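Local coordinates for protein macrophage migration inhibitory factor (Oncomelania hupensis, PDB 6LR3) that belongs to the macrophage migration inhibitory factor family of cytokines and assembles as a trimer of subunits, each with two beta-alpha-beta units that share a mixed sheet, at residues 2-7 with 36-41; 60-65 with 97-102. One frame throughout, in Å; residues are numbered along the deposited sequence.

How the interactions relate
Both interactions are pairs of parallel neighbouring strands closed by a helical crossover: helix 19-31 links the strands of interaction 1, and helix 70-88 links those of interaction 2. Both are largely buried; Pro2 and Val37 are partly exposed in interaction 1, and Glu63, Arg98 and Ile65 in interaction 2. The inner strands 3-8 and 58-64 run antiparallel side by side and are probably hydrogen-bonded through Val3 O to Glu63 N and Thr5 O to Thr61 N, so the two units share one sheet. Each contact puts apolar residues on its helix-facing side. On the other side they differ: interaction 1 has an aromatic ring, an aspartate and a water, interaction 2 an arginine, a glutamate and a sulfate gathered among subunits.

Interaction 1. Residues 2-7 with 36-41; sequences PVITVN and EVMFVD
Pro2 lies against Met38 where two parallel strands begin to pair, and these two residues open the tightly packed side of the contact. Met38 CG is anti to the backbone N (chi1 178°), and the chain then bends twice, so that it meets the proline ring at about a right angle. Its CE touches Pro2 CG at 3.6 Å. The sulfur also packs on the next residue along this side, with Met38 SD 3.7 Å from Ile4 CG1. Ile4 CB then meets Val40 CG2 at 4.2 Å. Helix 19-31 covers this layer, Leu31 resting on Pro2, Leu23 on Ile4 and Thr24 on Val40.

Between the layers four backbone hydrogen bonds form a regular parallel ladder. Phe39 brackets Val3 by giving its N-H to Pro2 O and accepting from Ile4 N at its own O; Asp41 does the same around Thr5, with Ile4 O and Val6 N. The bond from Ile4 N to Phe39 O, 2.8 Å long, is almost straight at 178°.

The opposite side is looser and more polar. Val3 CG2 approaches Phe39 CD1 obliquely at 3.9 Å, while Pro2 O lies at the edge of the ring, in its plane. Farther on, Thr5 and Asp41 point the same way side by side without a direct bond between their polar ends. A water joins them, 2.8 Å from Thr5 OG1 and donating to Asp41 OD2 at the same length. That carboxylate also forms a salt bridge with Arg43, and the strand of Asp41 pairs antiparallel with a strand of the second subunit. The chemistry thus implies a division of labour: apolar packing seats the two strands of the first beta-alpha-beta unit against its helix, while the water and Arg43 probably balance the charge of an aspartate at the subunit interface.

Interaction 2. Residues 60-65 with 97-102; sequences ATVECI and IRFIPV. With SO4 (sulfate ion), chain M.
Val62 and Phe99 lie side by side at the apolar centre: Val62 CB lies 3.8 Å from Phe99 CD1, oblique to the ring, and Val62 CG2 is as far from Phe99 CE1. Met80 of helix 70-88 packs on Val62 and on Ile97, part of the helical cover of this side. Five backbone hydrogen bonds join the parallel strands, the first given by Arg98 N to Ala60 O, the last by Val102 N to Cys64 O. In the last, the donor sits 43° above the carbonyl plane.

Across the sheet, Ile100 lies alongside Glu63, its CB 3.9 Å from Glu63 CG. With chi2 near 180°, Ile100 CD1 reaches over the centre of the Arg98 guanidinium, 3.5 Å above its plane. Arg98, extended from CG to NE, gives NH1 to sulfate O1 at 2.7 Å and NH2 weakly to O3. NH1 also forms a salt bridge with Glu63 of the third subunit, as Glu63 here does with Arg98 of the second. That all three Arg98 residues bind the sulfate, probably from the crystallisation liquor, is consistent with a spot that attracts anions where the three subunits meet, the glutamates probably offsetting part of its charge.

Interaction 1. Residues 2-7 with 36-41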
loop_
_atom_site.group_PDB
_atom_site.type_symbol
_atom_site.label_atom_id
_atom_site.label_comp_id
_atom_site.label_asym_id
_atom_site.label_seq_id
_atom_site.Cartn_x
_atom_site.Cartn_y
_atom_site.Cartn_z
ATOM N N PRO B 2 -7.740 -8.817 8.979
ATOM C CA PRO B 2 -7.922 -7.866 7.866
ATOM C C PRO B 2 -7.115 -6.591 8.096
ATOM O O PRO B 2 -6.720 -6.335 9.213
ATOM C CB PRO B 2 -9.406 -7.507 7.768
ATOM C CG PRO B 2 -10.108 -8.629 8.492
ATOM C CD PRO B 2 -9.115 -8.997 9.572
ATOM N N VAL B 3 -6.911 -5.805 7.049
ATOM C CA VAL B 3 -6.216 -4.504 7.175
ATOM C C VAL B 3 -7.110 -3.463 6.510
ATOM O O VAL B 3 -7.375 -3.578 5.311
ATOM C CB VAL B 3 -4.799 -4.499 6.585
ATOM C CG1 VAL B 3 -4.172 -3.132 6.749
ATOM C CG2 VAL B 3 -3.925 -5.587 7.166
ATOM N N ILE B 4 -7.491 -2.444 7.254
ATOM C CA ILE B 4 -8.168 -1.252 6.704
ATOM C C ILE B 4 -7.145 -0.134 6.671
ATOM O O ILE B 4 -6.660 0.247 7.727
ATOM C CB ILE B 4 -9.376 -0.825 7.560
ATOM C CG1 ILE B 4 -10.229 -1.993 8.060
ATOM C CG2 ILE B 4 -10.203 0.198 6.761
ATOM C CD1 ILE B 4 -10.711 -2.925 6.971
ATOM N N THR B 5 -6.838 0.364 5.497
ATOM C CA THR B 5 -5.882 1.472 5.296
ATOM C C THR B 5 -6.676 2.679 4.842
ATOM O O THR B 5 -7.441 2.567 3.883
ATOM C CB THR B 5 -4.790 1.083 4.301
ATOM O OG1 THR B 5 -4.193 -0.140 4.772
ATOM C CG2 THR B 5 -3.766 2.188 4.158
ATOM N N VAL B 6 -6.537 3.782 5.551
ATOM C CA VAL B 6 -7.263 5.031 5.226
ATOM C C VAL B 6 -6.222 6.082 4.856
ATOM O O VAL B 6 -5.440 6.458 5.730
ATOM C CB VAL B 6 -8.147 5.483 6.386
ATOM C CG1 VAL B 6 -8.840 6.781 6.077
ATOM C CG2 VAL B 6 -9.183 4.416 6.721
ATOM N N ASN B 7 -6.210 6.487 3.590
ATOM C CA ASN B 7 -5.319 7.565 3.095
ATOM C C ASN B 7 -6.183 8.817 2.944
ATOM O O ASN B 7 -7.065 8.843 2.089
ATOM C CB ASN B 7 -4.668 7.199 1.766
ATOM C CG ASN B 7 -3.924 5.891 1.852
ATOM O OD1 ASN B 7 -2.827 5.839 2.435
ATOM N ND2 ASN B 7 -4.522 4.814 1.334
ATOM N N GLU B 36 -9.031 -9.304 16.952
ATOM C CA GLU B 36 -7.596 -9.298 17.331
ATOM C C GLU B 36 -6.714 -9.190 16.093
ATOM O O GLU B 36 -5.599 -8.695 16.258
ATOM C CB GLU B 36 -7.324 -10.519 18.198
ATOM C CG GLU B 36 -7.189 -11.816 17.448
ATOM C CD GLU B 36 -7.355 -13.007 18.416
ATOM O OE1 GLU B 36 -8.450 -13.047 19.053
ATOM O OE2 GLU B 36 -6.377 -13.757 18.626
ATOM N N VAL B 37 -7.166 -9.580 14.904
ATOM C CA VAL B 37 -6.331 -9.522 13.676
ATOM C C VAL B 37 -6.829 -8.408 12.757
ATOM O O VAL B 37 -6.426 -8.399 11.587
ATOM C CB VAL B 37 -6.253 -10.886 12.978
ATOM C CG1 VAL B 37 -5.482 -11.875 13.864
ATOM C CG2 VAL B 37 -7.615 -11.407 12.550
ATOM N N MET B 38 -7.639 -7.476 13.259
ATOM C CA MET B 38 -8.082 -6.295 12.488
ATOM C C MET B 38 -7.068 -5.161 12.690
ATOM O O MET B 38 -6.925 -4.660 13.820
ATOM C CB MET B 38 -9.464 -5.829 12.948
ATOM C CG MET B 38 -9.977 -4.579 12.223
ATOM S SD MET B 38 -10.301 -4.873 10.460
ATOM C CE MET B 38 -11.510 -6.180 10.659
ATOM N N PHE B 39 -6.408 -4.742 11.626
ATOM C CA PHE B 39 -5.565 -3.542 11.650
ATOM C C PHE B 39 -6.324 -2.388 11.031
ATOM O O PHE B 39 -7.042 -2.569 10.011
ATOM C CB PHE B 39 -4.304 -3.737 10.825
ATOM C CG PHE B 39 -3.330 -4.783 11.291
ATOM C CD1 PHE B 39 -3.523 -6.108 10.979
ATOM C CD2 PHE B 39 -2.170 -4.416 11.951
ATOM C CE1 PHE B 39 -2.581 -7.069 11.332
ATOM C CE2 PHE B 39 -1.235 -5.362 12.304
ATOM C CZ PHE B 39 -1.428 -6.687 11.982
ATOM N N VAL B 40 -6.131 -1.199 11.587
ATOM C CA VAL B 40 -6.546 0.056 10.937
ATOM C C VAL B 40 -5.325 0.957 10.906
ATOM O O VAL B 40 -4.836 1.349 11.973
ATOM C CB VAL B 40 -7.753 0.738 11.613
ATOM C CG1 VAL B 40 -8.103 2.000 10.847
ATOM C CG2 VAL B 40 -8.944 -0.187 11.677
ATOM N N ASP B 41 -4.852 1.200 9.697
ATOM C CA ASP B 41 -3.652 2.007 9.398
ATOM C C ASP B 41 -4.157 3.341 8.856
ATOM O O ASP B 41 -4.621 3.390 7.708
ATOM C CB ASP B 41 -2.759 1.214 8.457
ATOM C CG ASP B 41 -1.425 1.871 8.149
ATOM O OD1 ASP B 41 -1.239 2.991 8.590
ATOM O OD2 ASP B 41 -0.639 1.215 7.416
HETATM O O HOH W 1 -1.695 -0.787 5.738
#

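Interaction 2. Residues 60-65 with 97-102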
loop_
_atom_site.group_PDB
_atom_site.type_symbol
_atom_site.label_atom_id
_atom_site.label_comp_id
_atom_site.label_asym_id
_atom_site.label_seq_id
_atom_site.Cartn_x
_atom_site.Cartn_y
_atom_site.Cartn_z
ATOM N N ALA B 60 -9.292 4.581 0.529
ATOM C CA ALA B 60 -9.138 3.555 1.570
ATOM C C ALA B 60 -9.029 2.184 0.905
ATOM O O ALA B 60 -9.561 2.018 -0.213
ATOM C CB ALA B 60 -10.275 3.608 2.548
ATOM N N THR B 61 -8.387 1.250 1.583
ATOM C CA THR B 61 -8.293 -0.139 1.119
ATOM C C THR B 61 -8.723 -1.071 2.256
ATOM O O THR B 61 -8.466 -0.802 3.435
ATOM C CB THR B 61 -6.915 -0.480 0.549
ATOM O OG1 THR B 61 -5.937 -0.432 1.580
ATOM C CG2 THR B 61 -6.512 0.451 -0.575
ATOM N N VAL B 62 -9.312 -2.182 1.853
ATOM C CA VAL B 62 -9.752 -3.259 2.751
ATOM C C VAL B 62 -9.114 -4.543 2.265
ATOM O O VAL B 62 -9.466 -4.992 1.210
ATOM C CB VAL B 62 -11.279 -3.372 2.780
ATOM C CG1 VAL B 62 -11.717 -4.522 3.667
ATOM C CG2 VAL B 62 -11.913 -2.044 3.207
ATOM N N GLU B 63 -8.105 -5.021 2.979
ATOM C CA GLU B 63 -7.411 -6.293 2.697
ATOM C C GLU B 63 -8.041 -7.350 3.599
ATOM O O GLU B 63 -8.080 -7.162 4.817
ATOM C CB GLU B 63 -5.916 -6.163 2.920
ATOM C CG GLU B 63 -5.223 -5.251 1.917
ATOM C CD GLU B 63 -3.806 -4.867 2.314
ATOM O OE1 GLU B 63 -3.673 -3.872 3.038
ATOM O OE2 GLU B 63 -2.849 -5.616 1.949
ATOM N N CYS B 64 -8.529 -8.429 3.021
ATOM C CA CYS B 64 -9.213 -9.479 3.804
ATOM C C CYS B 64 -9.045 -10.829 3.118
ATOM O O CYS B 64 -9.109 -10.885 1.890
ATOM C CB CYS B 64 -10.685 -9.142 3.975
ATOM S SG CYS B 64 -11.509 -10.180 5.213
ATOM N N ILE B 65 -8.828 -11.861 3.916
ATOM C CA ILE B 65 -8.871 -13.264 3.467
ATOM C C ILE B 65 -10.353 -13.662 3.449
ATOM O O ILE B 65 -10.982 -13.629 4.523
ATOM C CB ILE B 65 -8.041 -14.173 4.386
ATOM C CG1 ILE B 65 -6.583 -13.702 4.460
ATOM C CG2 ILE B 65 -8.135 -15.632 3.887
ATOM C CD1 ILE B 65 -5.809 -14.380 5.603
ATOM N N ILE B 97 -12.859 3.485 -2.344
ATOM C CA ILE B 97 -12.437 2.339 -1.494
ATOM C C ILE B 97 -12.139 1.152 -2.403
ATOM O O ILE B 97 -12.964 0.811 -3.232
ATOM C CB ILE B 97 -13.496 1.989 -0.433
ATOM C CG1 ILE B 97 -13.921 3.202 0.394
ATOM C CG2 ILE B 97 -12.982 0.846 0.421
ATOM C CD1 ILE B 97 -15.221 3.018 1.154
ATOM N N ARG B 98 -10.977 0.549 -2.232
ATOM C CA ARG B 98 -10.595 -0.667 -2.961
ATOM C C ARG B 98 -10.636 -1.834 -1.981
ATOM O O ARG B 98 -10.061 -1.768 -0.895
ATOM C CB ARG B 98 -9.217 -0.527 -3.581
ATOM C CG ARG B 98 -8.735 -1.769 -4.295
ATOM C CD ARG B 98 -7.384 -1.545 -4.917
ATOM N NE ARG B 98 -6.881 -2.851 -5.263
ATOM C CZ ARG B 98 -5.636 -3.252 -5.173
ATOM N NH1 ARG B 98 -4.666 -2.418 -4.849
ATOM N NH2 ARG B 98 -5.358 -4.528 -5.408
ATOM N N PHE B 99 -11.299 -2.899 -2.408
ATOM C CA PHE B 99 -11.421 -4.172 -1.677
ATOM C C PHE B 99 -10.397 -5.134 -2.285
ATOM O O PHE B 99 -10.388 -5.343 -3.481
ATOM C CB PHE B 99 -12.867 -4.643 -1.740
ATOM C CG PHE B 99 -13.805 -3.679 -1.055
ATOM C CD1 PHE B 99 -14.061 -3.813 0.296
ATOM C CD2 PHE B 99 -14.353 -2.612 -1.738
ATOM C CE1 PHE B 99 -14.895 -2.907 0.944
ATOM C CE2 PHE B 99 -15.181 -1.710 -1.081
ATOM C CZ PHE B 99 -15.443 -1.859 0.253
ATOM N N ILE B 100 -9.511 -5.656 -1.446
ATOM C CA ILE B 100 -8.324 -6.447 -1.860
ATOM C C ILE B 100 -8.410 -7.837 -1.240
ATOM O O ILE B 100 -8.138 -8.030 -0.055
ATOM C CB ILE B 100 -7.023 -5.732 -1.486
ATOM C CG1 ILE B 100 -7.008 -4.281 -1.979
ATOM C CG2 ILE B 100 -5.846 -6.549 -2.012
ATOM C CD1 ILE B 100 -5.755 -3.518 -1.645
ATOM N N PRO B 101 -8.758 -8.848 -2.048
ATOM C CA PRO B 101 -8.809 -10.232 -1.581
ATOM C C PRO B 101 -7.391 -10.738 -1.352
ATOM O O PRO B 101 -6.508 -10.442 -2.150
ATOM C CB PRO B 101 -9.476 -11.026 -2.712
ATOM C CG PRO B 101 -9.641 -10.065 -3.889
ATOM C CD PRO B 101 -9.168 -8.698 -3.459
ATOM N N VAL B 102 -7.171 -11.366 -0.211
ATOM C CA VAL B 102 -5.842 -11.908 0.165
ATOM C C VAL B 102 -5.935 -13.420 0.239
ATOM O O VAL B 102 -6.780 -13.932 0.950
ATOM C CB VAL B 102 -5.379 -11.323 1.501
ATOM C CG1 VAL B 102 -4.013 -11.903 1.886
ATOM C CG2 VAL B 102 -5.380 -9.814 1.450
HETATM S S SO4 M . -1.927 -4.527 -3.490
HETATM O O1 SO4 M . -2.249 -3.247 -4.070
HETATM O O2 SO4 M . -0.496 -4.571 -3.221
HETATM O O3 SO4 M . -2.288 -5.553 -4.356
HETATM O O4 SO4 M . -2.607 -4.625 -2.238
#